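Local coordinates for protein 3-dehydroquinate dehydratase (Geobacillus kaustophilus, PDB 2YR1) that probably catalyses the cis-dehydration of 3-dehydroquinate to 3-dehydroshikimate, the third step of the chorismate pathway, through a Schiff-base intermediate, at residues C110-E121 / M134-S145; L122-R132 / Q164-I172. All coordinates share one frame; numbering follows the deposited sequence.

Interaction 1. Residues C110-E121 / M134-S145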
loop_
_atom_site.group_PDB
_atom_site.type_symbol
_atom_site.label_atom_id
_atom_site.label_comp_id
_atom_site.label_asym_id
_atom_site.label_seq_id
_atom_site.Cartn_x
_atom_site.Cartn_y
_atom_site.Cartn_z
ATOM N N CYS A 110 -11.813 -24.380 24.798
ATOM C CA CYS A 110 -10.779 -25.123 24.076
ATOM C C CYS A 110 -11.106 -26.619 24.017
ATOM O O CYS A 110 -11.024 -27.244 22.961
ATOM C CB CYS A 110 -9.408 -24.966 24.754
ATOM S SG CYS A 110 -8.610 -23.350 24.625
ATOM N N ARG A 111 -11.463 -27.192 25.162
ATOM C CA ARG A 111 -11.760 -28.619 25.233
ATOM C C ARG A 111 -13.052 -29.001 24.540
ATOM O O ARG A 111 -13.254 -30.161 24.172
ATOM C CB ARG A 111 -11.761 -29.082 26.691
ATOM C CG ARG A 111 -10.358 -29.125 27.281
ATOM C CD ARG A 111 -10.348 -29.371 28.778
ATOM N NE ARG A 111 -11.219 -28.417 29.455
ATOM C CZ ARG A 111 -11.215 -28.184 30.764
ATOM N NH1 ARG A 111 -10.373 -28.833 31.559
ATOM N NH2 ARG A 111 -12.075 -27.313 31.275
ATOM N N SER A 112 -13.917 -28.013 24.336
ATOM C CA SER A 112 -15.180 -28.239 23.655
ATOM C C SER A 112 -14.855 -28.605 22.218
ATOM O O SER A 112 -15.620 -29.295 21.551
ATOM C CB SER A 112 -16.021 -26.964 23.677
ATOM O OG SER A 112 -16.064 -26.411 24.982
ATOM N N GLY A 113 -13.706 -28.138 21.740
ATOM C CA GLY A 113 -13.311 -28.437 20.372
ATOM C C GLY A 113 -14.091 -27.665 19.320
ATOM O O GLY A 113 -14.087 -28.036 18.145
ATOM N N ALA A 114 -14.755 -26.590 19.735
ATOM C CA ALA A 114 -15.547 -25.775 18.808
ATOM C C ALA A 114 -14.718 -24.687 18.119
ATOM O O ALA A 114 -15.136 -24.147 17.091
ATOM C CB ALA A 114 -16.721 -25.134 19.550
ATOM N N ILE A 115 -13.557 -24.364 18.691
ATOM C CA ILE A 115 -12.676 -23.335 18.140
ATOM C C ILE A 115 -11.342 -23.928 17.655
ATOM O O ILE A 115 -11.016 -25.082 17.969
ATOM C CB ILE A 115 -12.423 -22.237 19.185
ATOM C CG1 ILE A 115 -11.585 -22.790 20.335
ATOM C CG2 ILE A 115 -13.754 -21.724 19.728
ATOM C CD1 ILE A 115 -11.224 -21.759 21.385
ATOM N N ASP A 116 -10.573 -23.135 16.900
ATOM C CA ASP A 116 -9.293 -23.571 16.322
ATOM C C ASP A 116 -8.114 -22.705 16.767
ATOM O O ASP A 116 -6.971 -23.173 16.870
ATOM C CB ASP A 116 -9.389 -23.536 14.798
ATOM C CG ASP A 116 -10.604 -24.284 14.274
ATOM O OD1 ASP A 116 -10.627 -25.532 14.359
ATOM O OD2 ASP A 116 -11.545 -23.629 13.779
ATOM N N LEU A 117 -8.402 -21.432 17.008
ATOM C CA LEU A 117 -7.396 -20.489 17.455
ATOM C C LEU A 117 -7.957 -19.765 18.662
ATOM O O LEU A 117 -9.177 -19.621 18.814
ATOM C CB LEU A 117 -7.100 -19.420 16.394
ATOM C CG LEU A 117 -6.715 -19.534 14.904
ATOM C CD1 LEU A 117 -5.229 -19.708 14.732
ATOM C CD2 LEU A 117 -7.508 -20.610 14.240
ATOM N N VAL A 118 -7.052 -19.281 19.498
ATOM C CA VAL A 118 -7.409 -18.501 20.671
ATOM C C VAL A 118 -6.461 -17.299 20.729
ATOM O O VAL A 118 -5.248 -17.463 20.608
ATOM C CB VAL A 118 -7.244 -19.314 21.986
ATOM C CG1 VAL A 118 -7.404 -18.410 23.157
ATOM C CG2 VAL A 118 -8.279 -20.419 22.069
ATOM N N ASP A 119 -7.021 -16.101 20.900
ATOM C CA ASP A 119 -6.241 -14.875 21.006
ATOM C C ASP A 119 -6.070 -14.526 22.491
ATOM O O ASP A 119 -7.046 -14.456 23.239
ATOM C CB ASP A 119 -6.952 -13.715 20.285
ATOM C CG ASP A 119 -6.186 -12.392 20.393
ATOM O OD1 ASP A 119 -5.684 -12.080 21.491
ATOM O OD2 ASP A 119 -6.093 -11.652 19.391
ATOM N N TYR A 120 -4.830 -14.320 22.922
ATOM C CA TYR A 120 -4.572 -13.966 24.313
ATOM C C TYR A 120 -3.564 -12.825 24.353
ATOM O O TYR A 120 -2.639 -12.773 23.538
ATOM C CB TYR A 120 -4.041 -15.173 25.083
ATOM C CG TYR A 120 -4.358 -15.122 26.550
ATOM C CD1 TYR A 120 -5.682 -15.099 26.986
ATOM C CD2 TYR A 120 -3.343 -15.117 27.508
ATOM C CE1 TYR A 120 -5.991 -15.074 28.331
ATOM C CE2 TYR A 120 -3.644 -15.093 28.865
ATOM C CZ TYR A 120 -4.975 -15.073 29.269
ATOM O OH TYR A 120 -5.297 -15.051 30.610
ATOM N N GLU A 121 -3.742 -11.928 25.319
ATOM C CA GLU A 121 -2.906 -10.740 25.458
ATOM C C GLU A 121 -1.499 -10.969 25.999
ATOM O O GLU A 121 -1.323 -11.592 27.054
ATOM C CB GLU A 121 -3.613 -9.725 26.367
ATOM C CG GLU A 121 -5.125 -9.965 26.525
ATOM C CD GLU A 121 -5.929 -9.573 25.295
ATOM O OE1 GLU A 121 -6.549 -8.483 25.294
ATOM O OE2 GLU A 121 -5.936 -10.360 24.327
ATOM N N MET A 134 -2.969 -24.805 28.135
ATOM C CA MET A 134 -4.390 -25.004 28.007
ATOM C C MET A 134 -4.717 -25.195 26.527
ATOM O O MET A 134 -5.513 -26.059 26.156
ATOM C CB MET A 134 -5.080 -23.764 28.563
ATOM C CG MET A 134 -6.572 -23.811 28.649
ATOM S SD MET A 134 -7.125 -22.114 28.931
ATOM C CE MET A 134 -6.570 -21.838 30.632
ATOM N N THR A 135 -4.073 -24.399 25.676
ATOM C CA THR A 135 -4.325 -24.470 24.240
ATOM C C THR A 135 -3.650 -25.648 23.559
ATOM O O THR A 135 -4.248 -26.308 22.708
ATOM C CB THR A 135 -3.891 -23.170 23.527
ATOM O OG1 THR A 135 -2.526 -22.878 23.849
ATOM C CG2 THR A 135 -4.777 -22.001 23.972
ATOM N N GLU A 136 -2.413 -25.929 23.940
ATOM C CA GLU A 136 -1.714 -27.036 23.312
ATOM C C GLU A 136 -2.417 -28.382 23.524
ATOM O O GLU A 136 -2.472 -29.203 22.612
ATOM C CB GLU A 136 -0.267 -27.091 23.801
ATOM C CG GLU A 136 0.610 -27.959 22.922
ATOM C CD GLU A 136 2.008 -27.386 22.746
ATOM O OE1 GLU A 136 2.726 -27.245 23.759
ATOM O OE2 GLU A 136 2.385 -27.073 21.593
ATOM N N GLU A 137 -2.979 -28.594 24.709
ATOM C CA GLU A 137 -3.685 -29.838 25.000
ATOM C C GLU A 137 -4.812 -30.117 24.009
ATOM O O GLU A 137 -5.008 -31.253 23.574
ATOM C CB GLU A 137 -4.318 -29.799 26.383
ATOM C CG GLU A 137 -3.402 -29.504 27.532
ATOM C CD GLU A 137 -4.061 -29.880 28.837
ATOM O OE1 GLU A 137 -5.252 -29.537 29.015
ATOM O OE2 GLU A 137 -3.399 -30.521 29.677
ATOM N N CYS A 138 -5.559 -29.074 23.665
ATOM C CA CYS A 138 -6.690 -29.228 22.762
ATOM C C CYS A 138 -6.358 -29.001 21.303
ATOM O O CYS A 138 -7.263 -28.880 20.466
ATOM C CB CYS A 138 -7.811 -28.288 23.194
ATOM S SG CYS A 138 -8.075 -28.317 24.986
ATOM N N SER A 139 -5.063 -28.973 20.991
ATOM C CA SER A 139 -4.614 -28.753 19.620
ATOM C C SER A 139 -5.179 -27.424 19.113
ATOM O O SER A 139 -5.659 -27.323 17.994
ATOM C CB SER A 139 -5.075 -29.898 18.711
ATOM O OG SER A 139 -4.654 -31.161 19.215
ATOM N N VAL A 140 -5.130 -26.409 19.959
ATOM C CA VAL A 140 -5.618 -25.086 19.589
ATOM C C VAL A 140 -4.429 -24.150 19.387
ATOM O O VAL A 140 -3.519 -24.110 20.202
ATOM C CB VAL A 140 -6.519 -24.482 20.687
ATOM C CG1 VAL A 140 -7.014 -23.124 20.249
ATOM C CG2 VAL A 140 -7.700 -25.409 20.980
ATOM N N TRP A 141 -4.446 -23.402 18.295
ATOM C CA TRP A 141 -3.370 -22.466 18.002
ATOM C C TRP A 141 -3.449 -21.259 18.911
ATOM O O TRP A 141 -4.531 -20.828 19.297
ATOM C CB TRP A 141 -3.435 -22.027 16.552
ATOM C CG TRP A 141 -3.268 -23.172 15.609
ATOM C CD1 TRP A 141 -4.254 -23.865 14.973
ATOM C CD2 TRP A 141 -2.030 -23.743 15.175
ATOM N NE1 TRP A 141 -3.707 -24.823 14.158
ATOM C CE2 TRP A 141 -2.341 -24.769 14.263
ATOM C CE3 TRP A 141 -0.684 -23.482 15.468
ATOM C CZ2 TRP A 141 -1.355 -25.539 13.634
ATOM C CZ3 TRP A 141 0.298 -24.247 14.844
ATOM C CH2 TRP A 141 -0.047 -25.264 13.935
ATOM N N LEU A 142 -2.290 -20.718 19.262
ATOM C CA LEU A 142 -2.251 -19.575 20.143
ATOM C C LEU A 142 -1.740 -18.322 19.463
ATOM O O LEU A 142 -0.615 -18.284 18.957
ATOM C CB LEU A 142 -1.385 -19.864 21.371
ATOM C CG LEU A 142 -1.311 -18.696 22.363
ATOM C CD1 LEU A 142 -2.696 -18.463 22.925
ATOM C CD2 LEU A 142 -0.320 -18.994 23.478
ATOM N N VAL A 143 -2.595 -17.304 19.458
ATOM C CA VAL A 143 -2.260 -16.006 18.907
ATOM C C VAL A 143 -1.972 -15.116 20.121
ATOM O O VAL A 143 -2.819 -14.987 21.006
ATOM C CB VAL A 143 -3.468 -15.401 18.113
ATOM C CG1 VAL A 143 -3.138 -13.988 17.640
ATOM C CG2 VAL A 143 -3.813 -16.283 16.933
ATOM N N VAL A 144 -0.785 -14.532 20.205
ATOM C CA VAL A 144 -0.502 -13.639 21.307
ATOM C C VAL A 144 -0.459 -12.242 20.739
ATOM O O VAL A 144 0.354 -11.935 19.853
ATOM C CB VAL A 144 0.801 -13.955 22.003
ATOM C CG1 VAL A 144 1.033 -12.936 23.147
ATOM C CG2 VAL A 144 0.726 -15.385 22.570
ATOM N N SER A 145 -1.321 -11.384 21.272
ATOM C CA SER A 145 -1.439 -10.041 20.755
ATOM C C SER A 145 -1.229 -8.880 21.700
ATOM O O SER A 145 -1.138 -9.033 22.923
ATOM C CB SER A 145 -2.806 -9.900 20.086
ATOM O OG SER A 145 -3.860 -10.152 21.002
#

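Interaction 2. Residues L122-R132 / Q164-I172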
loop_
_atom_site.group_PDB
_atom_site.type_symbol
_atom_site.label_atom_id
_atom_site.label_comp_id
_atom_site.label_asym_id
_atom_site.label_seq_id
_atom_site.Cartn_x
_atom_site.Cartn_y
_atom_site.Cartn_z
ATOM N N LEU A 122 -0.506 -10.433 25.292
ATOM C CA LEU A 122 0.877 -10.561 25.733
ATOM C C LEU A 122 0.996 -9.901 27.094
ATOM O O LEU A 122 1.771 -10.332 27.943
ATOM C CB LEU A 122 1.843 -9.879 24.750
ATOM C CG LEU A 122 3.319 -10.108 25.128
ATOM C CD1 LEU A 122 4.177 -10.184 23.894
ATOM C CD2 LEU A 122 3.800 -8.997 26.047
ATOM N N ALA A 123 0.200 -8.859 27.303
ATOM C CA ALA A 123 0.222 -8.128 28.560
ATOM C C ALA A 123 0.073 -9.031 29.778
ATOM O O ALA A 123 0.437 -8.640 30.881
ATOM C CB ALA A 123 -0.871 -7.066 28.563
ATOM N N TYR A 124 -0.456 -10.236 29.586
ATOM C CA TYR A 124 -0.640 -11.164 30.703
ATOM C C TYR A 124 0.609 -11.983 31.010
ATOM O O TYR A 124 0.541 -12.993 31.714
ATOM C CB TYR A 124 -1.830 -12.096 30.440
ATOM C CG TYR A 124 -3.158 -11.377 30.300
ATOM C CD1 TYR A 124 -4.340 -12.090 30.107
ATOM C CD2 TYR A 124 -3.233 -9.980 30.343
ATOM C CE1 TYR A 124 -5.570 -11.431 29.959
ATOM C CE2 TYR A 124 -4.451 -9.312 30.197
ATOM C CZ TYR A 124 -5.614 -10.043 30.006
ATOM O OH TYR A 124 -6.818 -9.388 29.865
ATOM N N GLY A 125 1.742 -11.521 30.480
ATOM C CA GLY A 125 3.033 -12.161 30.687
ATOM C C GLY A 125 3.086 -13.620 31.109
ATOM O O GLY A 125 2.746 -14.516 30.335
ATOM N N GLU A 126 3.534 -13.857 32.339
ATOM C CA GLU A 126 3.658 -15.215 32.870
ATOM C C GLU A 126 2.358 -16.005 32.812
ATOM O O GLU A 126 2.369 -17.221 32.618
ATOM C CB GLU A 126 4.138 -15.183 34.320
ATOM C CG GLU A 126 3.294 -14.308 35.223
ATOM C CD GLU A 126 3.193 -14.837 36.641
ATOM O OE1 GLU A 126 4.236 -15.214 37.221
ATOM O OE2 GLU A 126 2.065 -14.868 37.179
ATOM N N ARG A 127 1.234 -15.321 32.983
ATOM C CA ARG A 127 -0.044 -16.010 32.961
ATOM C C ARG A 127 -0.327 -16.607 31.597
ATOM O O ARG A 127 -1.317 -17.311 31.422
ATOM C CB ARG A 127 -1.165 -15.060 33.359
ATOM C CG ARG A 127 -0.999 -14.494 34.757
ATOM C CD ARG A 127 -2.197 -13.637 35.133
ATOM N NE ARG A 127 -2.309 -12.428 34.317
ATOM C CZ ARG A 127 -1.583 -11.326 34.497
ATOM N NH1 ARG A 127 -0.683 -11.275 35.472
ATOM N NH2 ARG A 127 -1.766 -10.272 33.706
ATOM N N ILE A 128 0.540 -16.319 30.628
ATOM C CA ILE A 128 0.353 -16.852 29.285
ATOM C C ILE A 128 0.653 -18.347 29.272
ATOM O O ILE A 128 -0.019 -19.113 28.581
ATOM C CB ILE A 128 1.246 -16.124 28.244
ATOM C CG1 ILE A 128 0.850 -14.643 28.160
ATOM C CG2 ILE A 128 1.056 -16.760 26.868
ATOM C CD1 ILE A 128 1.811 -13.765 27.352
ATOM N N ALA A 129 1.651 -18.764 30.044
ATOM C CA ALA A 129 2.003 -20.178 30.115
ATOM C C ALA A 129 0.721 -20.955 30.392
ATOM O O ALA A 129 0.426 -21.958 29.738
ATOM C CB ALA A 129 3.016 -20.413 31.231
ATOM N N ASP A 130 -0.045 -20.462 31.360
ATOM C CA ASP A 130 -1.314 -21.072 31.744
ATOM C C ASP A 130 -2.162 -21.322 30.501
ATOM O O ASP A 130 -2.538 -22.455 30.209
ATOM C CB ASP A 130 -2.067 -20.145 32.698
ATOM C CG ASP A 130 -3.064 -20.886 33.568
ATOM O OD1 ASP A 130 -3.780 -21.767 33.044
ATOM O OD2 ASP A 130 -3.131 -20.573 34.778
ATOM N N VAL A 131 -2.464 -20.264 29.759
ATOM C CA VAL A 131 -3.264 -20.427 28.547
ATOM C C VAL A 131 -2.489 -21.224 27.497
ATOM O O VAL A 131 -3.070 -21.986 26.719
ATOM C CB VAL A 131 -3.676 -19.066 27.967
ATOM C CG1 VAL A 131 -4.130 -19.232 26.531
ATOM C CG2 VAL A 131 -4.807 -18.477 28.803
ATOM N N ARG A 132 -1.173 -21.062 27.496
ATOM C CA ARG A 132 -0.315 -21.770 26.559
ATOM C C ARG A 132 -0.565 -23.285 26.617
ATOM O O ARG A 132 -0.867 -23.919 25.608
ATOM C CB ARG A 132 1.156 -21.479 26.882
ATOM C CG ARG A 132 2.156 -21.777 25.767
ATOM C CD ARG A 132 1.588 -22.710 24.725
ATOM N NE ARG A 132 1.612 -22.096 23.407
ATOM C CZ ARG A 132 0.896 -22.511 22.366
ATOM N NH1 ARG A 132 0.076 -23.546 22.484
ATOM N NH2 ARG A 132 1.025 -21.900 21.197
ATOM N N GLN A 164 8.753 -11.009 22.050
ATOM C CA GLN A 164 8.309 -11.560 23.328
ATOM C C GLN A 164 7.141 -12.534 23.143
ATOM O O GLN A 164 7.072 -13.574 23.806
ATOM C CB GLN A 164 7.904 -10.417 24.264
ATOM C CG GLN A 164 7.969 -10.761 25.742
ATOM C CD GLN A 164 9.384 -10.700 26.280
ATOM O OE1 GLN A 164 10.246 -11.492 25.893
ATOM N NE2 GLN A 164 9.636 -9.746 27.167
ATOM N N ALA A 165 6.218 -12.190 22.249
ATOM C CA ALA A 165 5.078 -13.051 21.990
ATOM C C ALA A 165 5.611 -14.429 21.587
ATOM O O ALA A 165 5.145 -15.455 22.081
ATOM C CB ALA A 165 4.219 -12.463 20.881
ATOM N N GLU A 166 6.600 -14.445 20.695
ATOM C CA GLU A 166 7.190 -15.697 20.262
ATOM C C GLU A 166 7.897 -16.337 21.457
ATOM O O GLU A 166 7.819 -17.538 21.634
ATOM C CB GLU A 166 8.186 -15.474 19.114
ATOM C CG GLU A 166 8.840 -16.773 18.626
ATOM C CD GLU A 166 9.904 -16.521 17.570
ATOM O OE1 GLU A 166 10.775 -15.662 17.800
ATOM O OE2 GLU A 166 9.863 -17.174 16.513
ATOM N N ARG A 167 8.570 -15.531 22.275
ATOM C CA ARG A 167 9.257 -16.052 23.467
ATOM C C ARG A 167 8.281 -16.793 24.404
ATOM O O ARG A 167 8.646 -17.809 25.016
ATOM C CB ARG A 167 9.917 -14.920 24.258
ATOM C CG ARG A 167 10.957 -14.118 23.504
ATOM C CD ARG A 167 12.356 -14.359 24.044
ATOM N NE ARG A 167 13.356 -13.570 23.332
ATOM C CZ ARG A 167 13.462 -12.242 23.391
ATOM N NH1 ARG A 167 12.628 -11.525 24.139
ATOM N NH2 ARG A 167 14.400 -11.628 22.686
ATOM N N TYR A 168 7.048 -16.289 24.514
ATOM C CA TYR A 168 6.034 -16.908 25.377
ATOM C C TYR A 168 5.340 -18.119 24.761
ATOM O O TYR A 168 4.395 -18.656 25.334
ATOM C CB TYR A 168 4.969 -15.885 25.784
ATOM C CG TYR A 168 5.417 -14.891 26.827
ATOM C CD1 TYR A 168 5.333 -13.519 26.587
ATOM C CD2 TYR A 168 5.888 -15.313 28.075
ATOM C CE1 TYR A 168 5.699 -12.593 27.553
ATOM C CE2 TYR A 168 6.262 -14.387 29.058
ATOM C CZ TYR A 168 6.161 -13.027 28.785
ATOM O OH TYR A 168 6.500 -12.093 29.742
ATOM N N GLY A 169 5.787 -18.535 23.582
ATOM C CA GLY A 169 5.197 -19.698 22.954
ATOM C C GLY A 169 4.097 -19.452 21.944
ATOM O O GLY A 169 3.404 -20.388 21.550
ATOM N N ALA A 170 3.923 -18.210 21.515
ATOM C CA ALA A 170 2.887 -17.920 20.536
ATOM C C ALA A 170 3.069 -18.693 19.231
ATOM O O ALA A 170 4.198 -18.983 18.806
ATOM C CB ALA A 170 2.860 -16.417 20.237
ATOM N N ASP A 171 1.955 -19.038 18.598
ATOM C CA ASP A 171 2.001 -19.701 17.311
ATOM C C ASP A 171 1.923 -18.598 16.259
ATOM O O ASP A 171 2.395 -18.751 15.127
ATOM C CB ASP A 171 0.826 -20.664 17.139
ATOM C CG ASP A 171 0.972 -21.926 17.996
ATOM O OD1 ASP A 171 2.023 -22.591 17.901
ATOM O OD2 ASP A 171 0.045 -22.243 18.759
ATOM N N ILE A 172 1.316 -17.485 16.661
ATOM C CA ILE A 172 1.152 -16.317 15.804
ATOM C C ILE A 172 1.272 -15.098 16.704
ATOM O O ILE A 172 0.692 -15.069 17.782
ATOM C CB ILE A 172 -0.246 -16.289 15.136
ATOM C CG1 ILE A 172 -0.414 -17.518 14.244
ATOM C CG2 ILE A 172 -0.432 -14.988 14.367
ATOM C CD1 ILE A 172 -1.711 -17.548 13.458
#

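Interaction 1. Residues C110-E121 / M134-S145
The indole of Trp141 meets Asp116 O at its edge, where ring atom CD1 lies 3.4 Å from that oxygen. Leu117 reaches the same side chain obliquely, with its CD1 3.5 Å from Trp141 CB. The other flat group is the Asp119 carboxylate. Asp119 CG stands anti to the backbone N (chi1 179°), which carries the carboxylate forward along the sheet. Ser145 OG donates to Asp119 OD1 at 2.7 Å, on the syn side and close to the carboxylate plane. Ser145 OG is also hydrogen-bonded to His147, the predicted proton donor/acceptor, and Asp119 lies beside Arg86, a predicted substrate-binding residue. Five backbone bonds run between 116-120 and 141-145 and set strands 117-121 and 141-148 in parallel. On the sheet face of Val118 and Tyr120, Val118 CG2 presses tightly on CG1 of Val140, just before strand 141-148, at 3.5 Å. At the helix ends, Cys138 SG lies 3.3 Å from Arg111 CG and touches Cys110 CB. A Schellman motif with Ser139 at C-prime ends helix 127-137 and turns the chain into strand 141-148. This is a beta-alpha-beta unit of the TIM barrel, with the C-terminal ends of its strands leading to the predicted active site.

Interaction 2. Residues L122-R132 / Q164-I172
Arg132 holds the carbonyl oxygen of Gly169 side-on with two nitrogens. Its NH2 donates to Gly169 O at 2.8 Å and its NE at 3.1 Å, both from the same face of the carbonyl plane. NH2 also makes a salt bridge to Asp171 OD2 at 2.6 Å. Both acceptors lie near the guanidinium plane, but the Asp171 carboxylate is turned 77° to it, so NH2 comes to OD2 from above the carboxylate. Bends at chi2 and chi3 of Arg132 bring the guanidinium round to these partners. Cut back to an alanine, this position is likely to leave Gly169 O without both side-chain donors and Asp171 without its ion-pair mate. Ile128 CD1 makes a CH-pi contact over one face of the Tyr168 ring, 4.0 Å from its centroid. Leu122 CG comes to the ring edge near CE1, while Leu122 CD1 packs 3.8 Å from Ala165 CB. In the second shell, Leu142 N also bonds to Asp171 OD2. A Schellman motif ends helix 155-167, with Gly169 at a positive phi that favours glycine. The contact joins Leu122 and helix 127-137 to the end of helix 155-167 and the turn leading to strand 172-177, a junction of successive TIM-barrel beta-alpha units.

The centres of the two interactions lie 12 Å apart, and their segments alternate along the chain: 110-121, 122-132, 134-145, 164-172. Both use helix 127-137. Interaction 1 takes its C-terminal end and the two strands that flank it in sequence, with the end of helix 99-112. Interaction 2 takes its earlier turns and the approach to strand 172-177, the next strand in the sheet, with the end of helix 155-167. They touch through probable hydrogen bonds, Leu142 O to Asp171 N at 2.7 Å and Ser145 O to Leu122 N at 2.8 Å. Val144 CG2 also packs on Ala170 CB. Together they tie consecutive beta-alpha units of the barrel around strand 141-148, carrying the predicted catalytic His147.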